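Local coordinates for Ycf48-like protein (Thermosynechococcus elongatus, PDB 5OJ5) that binds the C-terminal extension of the D1 precursor and probably assists early photosystem II assembly and the replacement of photodamaged D1, at residues A[226-230]-A[271-275]; A[182-187]-A[198-203]; A[118-122]-A[133-137]; A[113-119]-A[143-149]; A[280-284]-A[294-299]. The contacts are given in a common frame with arbitrary orientation. Residues are numbered along the deposited sequence.

Contact 1 of 5, residues A[226-230]-A[271-275]; sequences RLHNM and GFLDL
Two consecutive blades of the seven-bladed beta-propeller meet here through their innermost strands, 227-230 and 272-275. These run nearly parallel, with 18° between their directions and axes 7.1 Å apart at closest approach, too far for backbone pairing; Asn229 and Leu273 are nearest, at 6.9 Å between CA atoms. Each strand carries a classic beta bulge: His228 (psi -48°) with Asn229 faces Ile241, and Leu273 (psi -37°) with Asp274 faces Ala286. Gly271 leads into the second strand without touching the first. At Phe272 the ring turns away while its carbonyl approaches the imidazole, His228 CD2 lying 3.6 Å from Phe272 O. Leu273 comes next: its CD2 is 3.8 Å from His228 NE2, His228 having a t chi1, and Leu273 O accepts a direct hydrogen bond from Asn229 ND2 at 2.9 Å. A water also joins His228 NE2 (2.6 Å) to Leu273 O (2.8 Å). Asp274 shares a water with the side-chain amide of Asn229, while its other oxygen, OD2, accepts from the backbone of Ile318, one blade further on. That water accepts from Asn229 ND2 at 2.9 Å and donates to Asp274 OD1 at 2.8 Å.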
# COMPACT_ATOMS: atom_id res chain seq x y z
N ARG A 226 12.13 0.99 -16.68
CA ARG A 226 10.87 1.64 -16.33
C ARG A 226 10.63 1.59 -14.82
O ARG A 226 11.03 0.66 -14.12
CB ARG A 226 9.71 0.98 -17.06
CG ARG A 226 9.76 1.05 -18.57
CD ARG A 226 9.81 2.48 -19.05
NE ARG A 226 9.84 2.58 -20.50
CZ ARG A 226 8.77 2.50 -21.28
NH1 ARG A 226 7.57 2.38 -20.74
NH2 ARG A 226 8.87 2.63 -22.61
N LEU A 227 9.92 2.62 -14.35
CA LEU A 227 9.51 2.67 -12.95
C LEU A 227 8.43 1.66 -12.68
O LEU A 227 7.54 1.42 -13.50
CB LEU A 227 8.94 4.06 -12.67
CG LEU A 227 9.93 5.19 -12.62
CD1 LEU A 227 9.24 6.50 -12.75
CD2 LEU A 227 10.70 5.12 -11.25
N HIS A 228 8.49 1.06 -11.50
CA HIS A 228 7.44 0.18 -11.03
C HIS A 228 6.66 0.75 -9.86
O HIS A 228 5.43 0.73 -9.85
CB HIS A 228 7.95 -1.18 -10.60
CG HIS A 228 6.81 -2.04 -10.21
ND1 HIS A 228 5.80 -2.34 -11.10
CD2 HIS A 228 6.40 -2.49 -9.00
CE1 HIS A 228 4.86 -3.02 -10.48
NE2 HIS A 228 5.20 -3.13 -9.21
N ASN A 229 7.35 1.26 -8.84
CA ASN A 229 6.70 1.77 -7.63
C ASN A 229 7.56 2.88 -7.05
O ASN A 229 8.77 2.91 -7.29
CB ASN A 229 6.46 0.64 -6.60
CG ASN A 229 5.39 0.96 -5.57
OD1 ASN A 229 4.81 2.06 -5.56
ND2 ASN A 229 5.11 -0.01 -4.70
N MET A 230 6.91 3.78 -6.33
CA MET A 230 7.61 4.89 -5.66
C MET A 230 6.86 5.22 -4.39
O MET A 230 5.63 5.05 -4.32
CB MET A 230 7.65 6.15 -6.50
CG MET A 230 8.49 5.98 -7.75
SD MET A 230 8.57 7.48 -8.77
CE MET A 230 9.59 8.49 -7.73
N GLY A 271 12.04 -9.24 -9.43
CA GLY A 271 11.48 -7.93 -9.34
C GLY A 271 11.00 -7.65 -7.94
O GLY A 271 10.54 -8.54 -7.20
N PHE A 272 11.08 -6.39 -7.57
CA PHE A 272 10.54 -5.96 -6.30
C PHE A 272 9.20 -5.26 -6.50
O PHE A 272 8.92 -4.68 -7.55
CB PHE A 272 11.50 -5.04 -5.53
CG PHE A 272 12.78 -5.73 -5.25
CD1 PHE A 272 13.99 -5.33 -5.86
CD2 PHE A 272 12.80 -6.83 -4.42
CE1 PHE A 272 15.20 -6.00 -5.59
CE2 PHE A 272 14.00 -7.52 -4.15
CZ PHE A 272 15.18 -7.10 -4.75
N LEU A 273 8.38 -5.28 -5.45
CA LEU A 273 7.01 -4.81 -5.51
C LEU A 273 6.74 -3.69 -4.53
O LEU A 273 5.94 -2.82 -4.83
CB LEU A 273 6.07 -5.99 -5.29
CG LEU A 273 6.18 -7.07 -6.37
CD1 LEU A 273 5.54 -8.37 -5.95
CD2 LEU A 273 5.60 -6.55 -7.67
N ASP A 274 7.33 -3.72 -3.32
CA ASP A 274 7.08 -2.68 -2.34
C ASP A 274 8.27 -2.54 -1.42
O ASP A 274 9.09 -3.46 -1.28
CB ASP A 274 5.82 -3.00 -1.51
CG ASP A 274 5.23 -1.78 -0.85
OD1 ASP A 274 5.53 -0.64 -1.29
OD2 ASP A 274 4.38 -1.95 0.04
N LEU A 275 8.36 -1.36 -0.81
CA LEU A 275 9.45 -1.00 0.09
C LEU A 275 8.80 -0.25 1.25
O LEU A 275 7.97 0.65 1.01
CB LEU A 275 10.44 -0.09 -0.67
CG LEU A 275 11.70 0.34 0.08
CD1 LEU A 275 12.77 0.70 -0.93
CD2 LEU A 275 11.45 1.53 0.95
O HOH W 1 4.07 -2.86 -6.92
O HOH W 2 3.32 0.51 -2.51

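Contact 2 of 5, residues A[182-187]-A[198-203]; sequences IGVMRN and AVSSRG
Ser201 OG donates a short hydrogen bond of 2.6 Å to Val184 O, and two further bonds hold Arg186: Arg186 N reaches Val199 O at 2.9 Å, and Arg186 NH1 reaches Ser201 O at 3.0 Å along an extended side chain (chi1 to chi3 all t). Val199 N completes the set, donating to Asn187 O at 3.0 Å. One water runs from Ile182 O (3.2 Å) to Ser201 N (2.9 Å), another from Val184 N (2.9 Å) to Ser201 OG (2.8 Å). In the propeller, 182-187 is the run-in to a blade's innermost strand, and 198-203 ends the second strand of that blade in a type I turn, Ser200 to Gly203, whose Gly203 N bonds Ser200 O at 2.9 Å. Arg202 and Gly203 belong to the Arg-rich patch. Gly183 (phi 78°, psi 170°) and Gly203 (phi 71°) take backbone angles suited to glycine. Outside the polar network, Ala198 CB packs against Met185 SD (3.6 Å) and Ile182 CD1 (4.3 Å), and Arg186 CD rests 4.0 Å from Val199 CG1.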
# COMPACT_ATOMS: atom_id res chain seq x y z
N ILE A 182 -4.70 11.91 -15.18
CA ILE A 182 -3.34 11.57 -15.61
C ILE A 182 -3.18 10.13 -16.11
O ILE A 182 -2.03 9.60 -16.13
CB ILE A 182 -2.31 11.85 -14.50
CG1 ILE A 182 -2.61 11.02 -13.24
CG2 ILE A 182 -2.27 13.33 -14.21
CD1 ILE A 182 -1.44 11.05 -12.21
N GLY A 183 -4.23 9.49 -16.55
CA GLY A 183 -4.12 8.10 -16.99
C GLY A 183 -4.06 7.17 -15.80
O GLY A 183 -4.01 7.60 -14.63
N VAL A 184 -4.17 5.88 -16.07
CA VAL A 184 -4.29 4.90 -14.99
C VAL A 184 -2.96 4.73 -14.31
O VAL A 184 -2.02 4.24 -14.90
CB VAL A 184 -4.86 3.58 -15.53
CG1 VAL A 184 -5.01 2.59 -14.38
CG2 VAL A 184 -6.24 3.77 -16.21
N MET A 185 -2.89 5.07 -13.05
CA MET A 185 -1.63 5.01 -12.32
C MET A 185 -1.22 3.58 -12.07
O MET A 185 -2.02 2.74 -11.67
CB MET A 185 -1.87 5.70 -10.96
CG MET A 185 -2.30 7.16 -11.05
SD MET A 185 -2.71 7.96 -9.52
CE MET A 185 -4.04 6.94 -8.96
N ARG A 186 0.06 3.28 -12.25
CA ARG A 186 0.63 1.98 -11.94
C ARG A 186 0.75 1.76 -10.43
O ARG A 186 0.65 0.63 -9.95
CB ARG A 186 2.02 1.89 -12.60
CG ARG A 186 2.66 0.54 -12.52
CD ARG A 186 3.98 0.57 -13.22
NE ARG A 186 4.49 -0.76 -13.50
CZ ARG A 186 4.39 -1.43 -14.65
NH1 ARG A 186 3.78 -0.96 -15.74
NH2 ARG A 186 4.93 -2.64 -14.70
N ASN A 187 0.98 2.82 -9.67
CA ASN A 187 1.14 2.75 -8.22
C ASN A 187 0.94 4.16 -7.71
O ASN A 187 1.13 5.13 -8.44
CB ASN A 187 2.50 2.16 -7.81
CG ASN A 187 2.44 0.68 -7.52
OD1 ASN A 187 1.55 0.22 -6.80
ND2 ASN A 187 3.40 -0.08 -8.04
N ALA A 198 2.73 9.21 -7.85
CA ALA A 198 2.06 8.25 -8.72
C ALA A 198 2.98 7.88 -9.87
O ALA A 198 3.52 8.76 -10.55
CB ALA A 198 0.80 8.86 -9.28
N VAL A 199 3.12 6.61 -10.13
CA VAL A 199 3.89 6.12 -11.27
C VAL A 199 2.97 6.02 -12.47
O VAL A 199 1.85 5.52 -12.37
CB VAL A 199 4.53 4.76 -10.93
CG1 VAL A 199 5.27 4.21 -12.16
CG2 VAL A 199 5.50 4.93 -9.74
N SER A 200 3.44 6.48 -13.64
CA SER A 200 2.63 6.43 -14.86
C SER A 200 2.37 4.98 -15.28
O SER A 200 3.06 4.05 -14.84
CB SER A 200 3.32 7.22 -15.97
OG SER A 200 4.48 6.55 -16.47
N SER A 201 1.38 4.79 -16.16
CA SER A 201 0.84 3.45 -16.43
C SER A 201 1.93 2.45 -16.78
O SER A 201 1.92 1.33 -16.28
CB SER A 201 -0.18 3.53 -17.58
OG SER A 201 -1.21 4.47 -17.36
N ARG A 202 2.82 2.83 -17.70
CA ARG A 202 3.87 1.96 -18.19
C ARG A 202 5.22 2.31 -17.60
O ARG A 202 6.26 1.85 -18.09
CB ARG A 202 3.89 1.96 -19.73
CG ARG A 202 2.52 1.61 -20.32
CD ARG A 202 2.09 0.19 -20.01
NE ARG A 202 2.97 -0.75 -20.71
CZ ARG A 202 2.80 -1.19 -21.95
NH1 ARG A 202 1.76 -0.81 -22.71
NH2 ARG A 202 3.69 -2.03 -22.45
N GLY A 203 5.22 3.10 -16.52
CA GLY A 203 6.46 3.42 -15.84
C GLY A 203 7.39 4.34 -16.58
O GLY A 203 8.57 4.43 -16.20
O HOH W 3 -0.16 7.10 -16.97
O HOH W 4 -3.62 4.96 -18.80

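Contact 3 of 5, residues A[118-122]-A[133-137]; sequences PPIML and QIPLD
At the outer rim of a propeller blade, the third strand, 120-122, borders the end of the short fourth strand and the loop that leads it to the next blade. Leu122 and Gln133 form an antiparallel non-hydrogen-bonded pair, 4.5 Å between CA atoms; beyond it the chains diverge, reaching 5.4 Å at Met121-Ile134 and 7.0 Å at Ile120-Leu136, with end-to-end directions 142° apart. Met121 is the main bump. Its side chain (chi1 and chi2 t, chi3 m) fills the hollow between Ile134 and Leu136, where Pro135 points away: Met121 CG lies 4.0 Å from Ile134 CB, and Met121 CE 3.8 Å from Leu136 CD2. Leu136 in turn sends CD1 into the notch beside Pro119, Leu136 CD1 being 3.9 Å from Pro119 CB and 3.6 Å from Ile120 N; Pro144 of the next blade lies against both Pro119 and Leu136. Gln133 lies along the side chains of Ile120 and Leu122, with Gln133 NE2 3.7 Å from Ile120 CG1 and Gln133 CB 4.0 Å from Leu122 CD2. Leu122 also packs on an apolar side chain of the bound D1 peptide. A water fills the opening between the diverging chains, bonded to Met121 N (3.0 Å), Gln133 NE2 (3.1 Å) and Ile134 O (2.8 Å), next to the single direct hydrogen bond, Ile134 N to Met121 O at 2.9 Å.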
# COMPACT_ATOMS: atom_id res chain seq x y z
N PRO A 118 -15.98 -1.90 -9.49
CA PRO A 118 -16.60 -0.68 -9.98
C PRO A 118 -17.04 0.20 -8.81
O PRO A 118 -17.11 -0.28 -7.66
CB PRO A 118 -17.79 -1.22 -10.80
CG PRO A 118 -18.10 -2.49 -10.20
CD PRO A 118 -16.77 -3.10 -9.81
N PRO A 119 -17.32 1.47 -9.07
CA PRO A 119 -17.34 2.46 -8.00
C PRO A 119 -18.20 2.05 -6.83
O PRO A 119 -19.41 1.80 -6.97
CB PRO A 119 -17.84 3.72 -8.71
CG PRO A 119 -17.31 3.56 -10.12
CD PRO A 119 -17.44 2.09 -10.41
N ILE A 120 -17.58 2.04 -5.65
CA ILE A 120 -18.28 1.77 -4.40
C ILE A 120 -17.51 2.48 -3.31
O ILE A 120 -16.28 2.54 -3.31
CB ILE A 120 -18.42 0.25 -4.13
CG1 ILE A 120 -19.25 -0.01 -2.86
CG2 ILE A 120 -17.06 -0.45 -4.09
CD1 ILE A 120 -19.78 -1.43 -2.78
N MET A 121 -18.29 2.98 -2.34
CA MET A 121 -17.75 3.57 -1.12
C MET A 121 -18.61 3.11 0.05
O MET A 121 -19.83 3.24 0.02
CB MET A 121 -17.75 5.10 -1.22
CG MET A 121 -17.28 5.78 0.07
SD MET A 121 -17.16 7.56 -0.05
CE MET A 121 -15.76 7.71 -1.13
N LEU A 122 -17.93 2.62 1.08
CA LEU A 122 -18.56 2.21 2.33
C LEU A 122 -17.97 3.03 3.47
O LEU A 122 -16.79 3.44 3.44
CB LEU A 122 -18.27 0.74 2.60
CG LEU A 122 -18.64 -0.23 1.48
CD1 LEU A 122 -18.18 -1.64 1.81
CD2 LEU A 122 -20.11 -0.21 1.17
N GLN A 133 -23.40 2.22 2.70
CA GLN A 133 -22.92 2.56 1.38
C GLN A 133 -23.20 4.02 1.11
O GLN A 133 -24.31 4.51 1.33
CB GLN A 133 -23.56 1.64 0.35
CG GLN A 133 -23.05 1.94 -1.02
CD GLN A 133 -23.39 0.84 -2.01
OE1 GLN A 133 -24.15 -0.11 -1.71
NE2 GLN A 133 -22.84 0.96 -3.20
N ILE A 134 -22.17 4.75 0.68
CA ILE A 134 -22.28 6.15 0.32
C ILE A 134 -22.39 6.24 -1.19
O ILE A 134 -21.44 5.85 -1.88
CB ILE A 134 -21.08 6.97 0.80
CG1 ILE A 134 -20.96 6.83 2.30
CG2 ILE A 134 -21.20 8.45 0.32
CD1 ILE A 134 -20.09 7.81 2.90
N PRO A 135 -23.47 6.78 -1.73
CA PRO A 135 -23.59 6.90 -3.18
C PRO A 135 -22.48 7.80 -3.72
O PRO A 135 -22.17 8.84 -3.13
CB PRO A 135 -24.95 7.57 -3.36
CG PRO A 135 -25.66 7.46 -2.05
CD PRO A 135 -24.61 7.36 -0.99
N LEU A 136 -21.86 7.36 -4.80
CA LEU A 136 -20.86 8.16 -5.48
C LEU A 136 -21.48 8.86 -6.69
O LEU A 136 -22.28 8.28 -7.43
CB LEU A 136 -19.73 7.27 -5.99
CG LEU A 136 -18.93 6.70 -4.81
CD1 LEU A 136 -18.06 5.57 -5.30
CD2 LEU A 136 -18.11 7.79 -4.17
N ASP A 137 -21.07 10.09 -6.91
CA ASP A 137 -21.46 10.83 -8.11
C ASP A 137 -21.03 10.06 -9.35
O ASP A 137 -19.85 9.73 -9.47
CB ASP A 137 -20.72 12.16 -8.05
CG ASP A 137 -21.17 13.15 -9.12
OD1 ASP A 137 -21.78 12.77 -10.15
OD2 ASP A 137 -20.89 14.35 -8.90
O HOH W 5 -21.07 3.48 -3.25

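Contact 4 of 5, residues A[113-119]-A[143-149]; sequences WIVGEPP and SPRLIKA
This is an apolar contact between neighbouring blades, with no direct hydrogen bond across it: strand 113-117, second in its blade, packs against strand 144-149, the innermost of the next. They run antiparallel at 163°, their axes 5.5 Å apart at the closest point; CA atoms of Gly116 and Pro144 are 5.6 Å apart, and those of Trp113 and Ala149 6.7 Å. Val115 (chi1 m) points into the interface, its CB 3.4 Å from Pro144 CB and its CG1 3.9 Å from Ile147 CD1. Ile147, with chi1 t, extends the same methyl to 3.7 Å from Trp113 CB. The indole of Trp113 (chi1 m) touches Ala149, Trp113 CD1 to Ala149 CB 3.6 Å. Such side-chain packing between successive four-stranded sheets is how a beta-propeller joins its blades into a ring, and Met121 of the third strand adds to it against Val115 and Ile147. Arg145 (psi -38°) and Leu146 form a classic bulge facing Ile158, both pointing away from 113-117. Gly116 O comes within 3.4 Å of Pro144 CD. Past Gly116, a cis peptide before Pro118 turns the chain, and Pro119 CB lies 4.0 Å from Pro144 CD. At this end a water sits 2.5 Å from Glu117 OE2, 3.0 Å from Ser143 OG and 3.0 Å from Pro144 O; Asn103 ND2 also bonds both Glu117 OE2 and Pro144 O.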
# COMPACT_ATOMS: atom_id res chain seq x y z
N TRP A 113 -13.48 3.90 6.20
CA TRP A 113 -13.92 4.05 4.82
C TRP A 113 -13.32 2.92 3.99
O TRP A 113 -12.17 2.54 4.21
CB TRP A 113 -13.39 5.37 4.23
CG TRP A 113 -13.70 6.60 5.02
CD1 TRP A 113 -13.08 7.02 6.15
CD2 TRP A 113 -14.69 7.58 4.72
NE1 TRP A 113 -13.62 8.23 6.58
CE2 TRP A 113 -14.61 8.58 5.71
CE3 TRP A 113 -15.62 7.72 3.68
CZ2 TRP A 113 -15.43 9.72 5.69
CZ3 TRP A 113 -16.45 8.84 3.67
CH2 TRP A 113 -16.33 9.81 4.66
N ILE A 114 -14.09 2.42 3.03
CA ILE A 114 -13.61 1.46 2.03
C ILE A 114 -14.02 2.00 0.67
O ILE A 114 -15.15 2.46 0.51
CB ILE A 114 -14.25 0.07 2.24
CG1 ILE A 114 -13.82 -0.52 3.59
CG2 ILE A 114 -13.85 -0.87 1.09
CD1 ILE A 114 -14.67 -1.72 4.01
N VAL A 115 -13.12 1.91 -0.31
CA VAL A 115 -13.51 2.20 -1.68
C VAL A 115 -13.06 1.09 -2.61
O VAL A 115 -12.10 0.36 -2.34
CB VAL A 115 -13.02 3.57 -2.18
CG1 VAL A 115 -13.61 4.69 -1.36
CG2 VAL A 115 -11.48 3.66 -2.20
N GLY A 116 -13.73 1.01 -3.75
CA GLY A 116 -13.39 -0.01 -4.71
C GLY A 116 -13.96 0.26 -6.08
O GLY A 116 -14.56 1.31 -6.35
N GLU A 117 -13.74 -0.73 -6.94
CA GLU A 117 -14.14 -0.69 -8.35
C GLU A 117 -14.89 -1.97 -8.70
O GLU A 117 -14.50 -3.04 -8.24
CB GLU A 117 -12.92 -0.55 -9.25
CG GLU A 117 -11.93 -1.62 -9.14
CD GLU A 117 -10.71 -1.31 -9.98
OE1 GLU A 117 -10.63 -1.84 -11.10
OE2 GLU A 117 -9.84 -0.53 -9.49
N PRO A 118 -15.98 -1.90 -9.49
CA PRO A 118 -16.60 -0.68 -9.98
C PRO A 118 -17.04 0.20 -8.81
O PRO A 118 -17.11 -0.28 -7.66
CB PRO A 118 -17.79 -1.22 -10.80
CG PRO A 118 -18.10 -2.49 -10.20
CD PRO A 118 -16.77 -3.10 -9.81
N PRO A 119 -17.32 1.47 -9.07
CA PRO A 119 -17.34 2.46 -8.00
C PRO A 119 -18.20 2.05 -6.83
O PRO A 119 -19.41 1.80 -6.97
CB PRO A 119 -17.84 3.72 -8.71
CG PRO A 119 -17.31 3.56 -10.12
CD PRO A 119 -17.44 2.09 -10.41
N SER A 143 -12.62 5.22 -11.30
CA SER A 143 -13.12 4.59 -10.11
C SER A 143 -12.22 4.89 -8.93
O SER A 143 -11.03 5.17 -9.10
CB SER A 143 -13.16 3.07 -10.31
OG SER A 143 -11.95 2.67 -10.93
N PRO A 144 -12.74 4.79 -7.72
CA PRO A 144 -11.89 5.03 -6.54
C PRO A 144 -10.72 4.07 -6.45
O PRO A 144 -10.87 2.86 -6.64
CB PRO A 144 -12.85 4.76 -5.38
CG PRO A 144 -14.17 4.97 -5.94
CD PRO A 144 -14.13 4.49 -7.33
N ARG A 145 -9.56 4.63 -6.15
CA ARG A 145 -8.34 3.87 -5.95
C ARG A 145 -7.87 3.90 -4.50
O ARG A 145 -7.31 2.92 -4.03
CB ARG A 145 -7.24 4.43 -6.90
CG ARG A 145 -5.88 3.81 -6.71
CD ARG A 145 -5.84 2.40 -7.07
NE ARG A 145 -4.47 1.94 -7.12
CZ ARG A 145 -3.66 2.10 -8.18
NH1 ARG A 145 -4.13 2.59 -9.28
NH2 ARG A 145 -2.41 1.69 -8.17
N LEU A 146 -8.00 5.05 -3.83
CA LEU A 146 -7.44 5.22 -2.49
C LEU A 146 -8.39 6.10 -1.72
O LEU A 146 -8.91 7.09 -2.25
CB LEU A 146 -6.04 5.88 -2.60
CG LEU A 146 -5.34 6.17 -1.27
CD1 LEU A 146 -3.85 6.14 -1.52
CD2 LEU A 146 -5.68 7.53 -0.70
N ILE A 147 -8.59 5.77 -0.44
CA ILE A 147 -9.27 6.68 0.49
C ILE A 147 -8.40 6.79 1.72
O ILE A 147 -7.76 5.82 2.14
CB ILE A 147 -10.69 6.17 0.82
CG1 ILE A 147 -11.49 7.22 1.60
CG2 ILE A 147 -10.71 4.83 1.51
CD1 ILE A 147 -12.78 7.49 1.22
N LYS A 148 -8.35 8.00 2.27
CA LYS A 148 -7.61 8.27 3.50
C LYS A 148 -8.55 8.94 4.49
O LYS A 148 -9.06 10.04 4.22
CB LYS A 148 -6.39 9.13 3.21
CG LYS A 148 -5.66 9.50 4.49
CD LYS A 148 -4.96 8.30 5.12
CE LYS A 148 -4.13 8.61 6.30
NZ LYS A 148 -3.54 7.33 6.86
N ALA A 149 -8.75 8.29 5.63
CA ALA A 149 -9.57 8.85 6.70
C ALA A 149 -8.77 9.92 7.42
O ALA A 149 -7.64 9.68 7.84
CB ALA A 149 -9.89 7.76 7.72
O HOH W 6 -9.65 1.98 -9.19

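Contact 5 of 5, residues A[280-284]-A[294-299]; sequences PNEVW and CSQDGG
Cys294 lies over one face of the Trp284 indole: its CB sits 3.6 Å from the centroid of the six-membered ring, 4° off the normal, a CH-pi contact, and its SG lies 4.0 Å from the same centroid, a sulfur-aromatic contact. The two residues are a non-hydrogen-bonded pair in the antiparallel hairpin formed by the second and third strands of a propeller blade, CA atoms 4.6 Å apart, with Cys294 chi1 t and Trp284 chi1 m. Next along, Val283 and Ser295 form the hydrogen-bonded pair: Val283 N to Ser295 O at 2.9 Å, Ser295 N to Val283 O at 2.8 Å. The Trp284 ring also meets Trp47 edge-to-face. Glu282 CG approaches Cys294 SG at 3.7 Å, and Glu282 OE2 accepts from Trp284 NE1 (2.8 Å) and pairs with Arg278. Beyond the strands, 296-299 curls back, Gly298 (phi 78°) and Gly299 (phi 107°) passing Val283 CG2, which is 3.7 Å from Gly298 C and 3.8 Å from Gly299 N. Here Gly298 N donates to Asn281 O at 2.9 Å, and Gly299 N to Ser295 OG at 2.8 Å.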
# COMPACT_ATOMS: atom_id res chain seq x y z
N PRO A 280 13.40 4.42 11.18
CA PRO A 280 14.14 5.25 10.22
C PRO A 280 15.29 4.52 9.55
O PRO A 280 15.62 4.86 8.41
CB PRO A 280 14.63 6.44 11.07
CG PRO A 280 13.60 6.58 12.13
CD PRO A 280 13.12 5.17 12.42
N ASN A 281 15.92 3.53 10.20
CA ASN A 281 17.06 2.84 9.58
C ASN A 281 16.75 1.44 9.06
O ASN A 281 17.55 0.89 8.29
CB ASN A 281 18.18 2.72 10.62
CG ASN A 281 18.74 4.05 11.02
OD1 ASN A 281 18.80 4.98 10.21
ND2 ASN A 281 19.14 4.16 12.26
N GLU A 282 15.63 0.83 9.46
CA GLU A 282 15.33 -0.54 9.07
C GLU A 282 14.27 -0.54 7.99
O GLU A 282 13.12 -0.13 8.21
CB GLU A 282 14.92 -1.39 10.28
CG GLU A 282 14.76 -2.82 9.86
CD GLU A 282 14.31 -3.70 11.00
OE1 GLU A 282 14.98 -3.70 12.06
OE2 GLU A 282 13.28 -4.39 10.87
N VAL A 283 14.67 -1.03 6.83
CA VAL A 283 13.85 -1.00 5.62
C VAL A 283 13.62 -2.42 5.15
O VAL A 283 14.53 -3.24 5.19
CB VAL A 283 14.57 -0.24 4.49
CG1 VAL A 283 13.53 0.18 3.44
CG2 VAL A 283 15.36 0.97 5.02
N TRP A 284 12.40 -2.71 4.71
CA TRP A 284 12.03 -3.99 4.14
C TRP A 284 11.66 -3.81 2.68
O TRP A 284 11.05 -2.81 2.28
CB TRP A 284 10.90 -4.62 4.95
CG TRP A 284 11.36 -5.09 6.29
CD1 TRP A 284 11.48 -4.34 7.42
CD2 TRP A 284 11.87 -6.40 6.59
NE1 TRP A 284 12.00 -5.13 8.44
CE2 TRP A 284 12.24 -6.39 7.95
CE3 TRP A 284 12.01 -7.58 5.84
CZ2 TRP A 284 12.75 -7.52 8.60
CZ3 TRP A 284 12.56 -8.70 6.47
CH2 TRP A 284 12.89 -8.66 7.85
N CYS A 294 15.91 -7.15 3.99
CA CYS A 294 15.96 -6.14 5.02
C CYS A 294 17.30 -5.42 4.97
O CYS A 294 18.35 -6.05 4.86
CB CYS A 294 15.76 -6.76 6.40
SG CYS A 294 15.88 -5.65 7.78
N SER A 295 17.23 -4.10 5.08
CA SER A 295 18.41 -3.28 5.28
C SER A 295 18.34 -2.65 6.66
O SER A 295 17.29 -2.13 7.06
CB SER A 295 18.44 -2.18 4.21
OG SER A 295 19.50 -1.27 4.52
N GLN A 296 19.45 -2.67 7.38
CA GLN A 296 19.53 -2.07 8.70
C GLN A 296 20.32 -0.77 8.67
O GLN A 296 20.55 -0.17 9.72
CB GLN A 296 20.10 -3.09 9.71
CG GLN A 296 19.11 -4.24 9.91
CD GLN A 296 19.62 -5.38 10.75
OE1 GLN A 296 19.54 -5.34 11.97
NE2 GLN A 296 20.10 -6.43 10.09
N ASP A 297 20.69 -0.31 7.49
CA ASP A 297 21.46 0.91 7.32
C ASP A 297 20.76 1.85 6.36
O ASP A 297 21.40 2.55 5.57
CB ASP A 297 22.91 0.63 6.91
CG ASP A 297 23.05 -0.21 5.64
OD1 ASP A 297 22.07 -0.34 4.87
OD2 ASP A 297 24.17 -0.76 5.39
N GLY A 298 19.43 1.84 6.36
CA GLY A 298 18.68 2.82 5.61
C GLY A 298 18.60 2.53 4.11
O GLY A 298 18.28 3.42 3.33
N GLY A 299 18.88 1.32 3.68
CA GLY A 299 18.72 0.96 2.29
C GLY A 299 20.02 0.81 1.55
O GLY A 299 19.98 0.51 0.35
O HOH W 7 17.31 -2.80 12.78

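How the contacts relate
Going along the chain, contacts 4 and 3 open together, sharing Pro118 and Pro119 and using adjacent strands of one blade, their centres 8 Å apart; then come contacts 2, 1 and 5. Contact 4 bridges to the next blade, whose Arg145 NH1 bonds Met185 O of contact 2 at 3.2 Å. Contact 2 in turn touches contact 1 through Asn187 ND2 and His228 O, 2.8 Å apart, and contact 1 reaches the sheet of contact 5, where Leu275 CD2 lies 3.5 Å from Val283 CG1. Touching neighbours thus trace an arc around the pore, while contacts 3 and 5, with centres 38 Å apart, lie on opposite sides of the chain's centre. Contacts 1 and 4 join blades; 2, 3 and 5 lie within single ones.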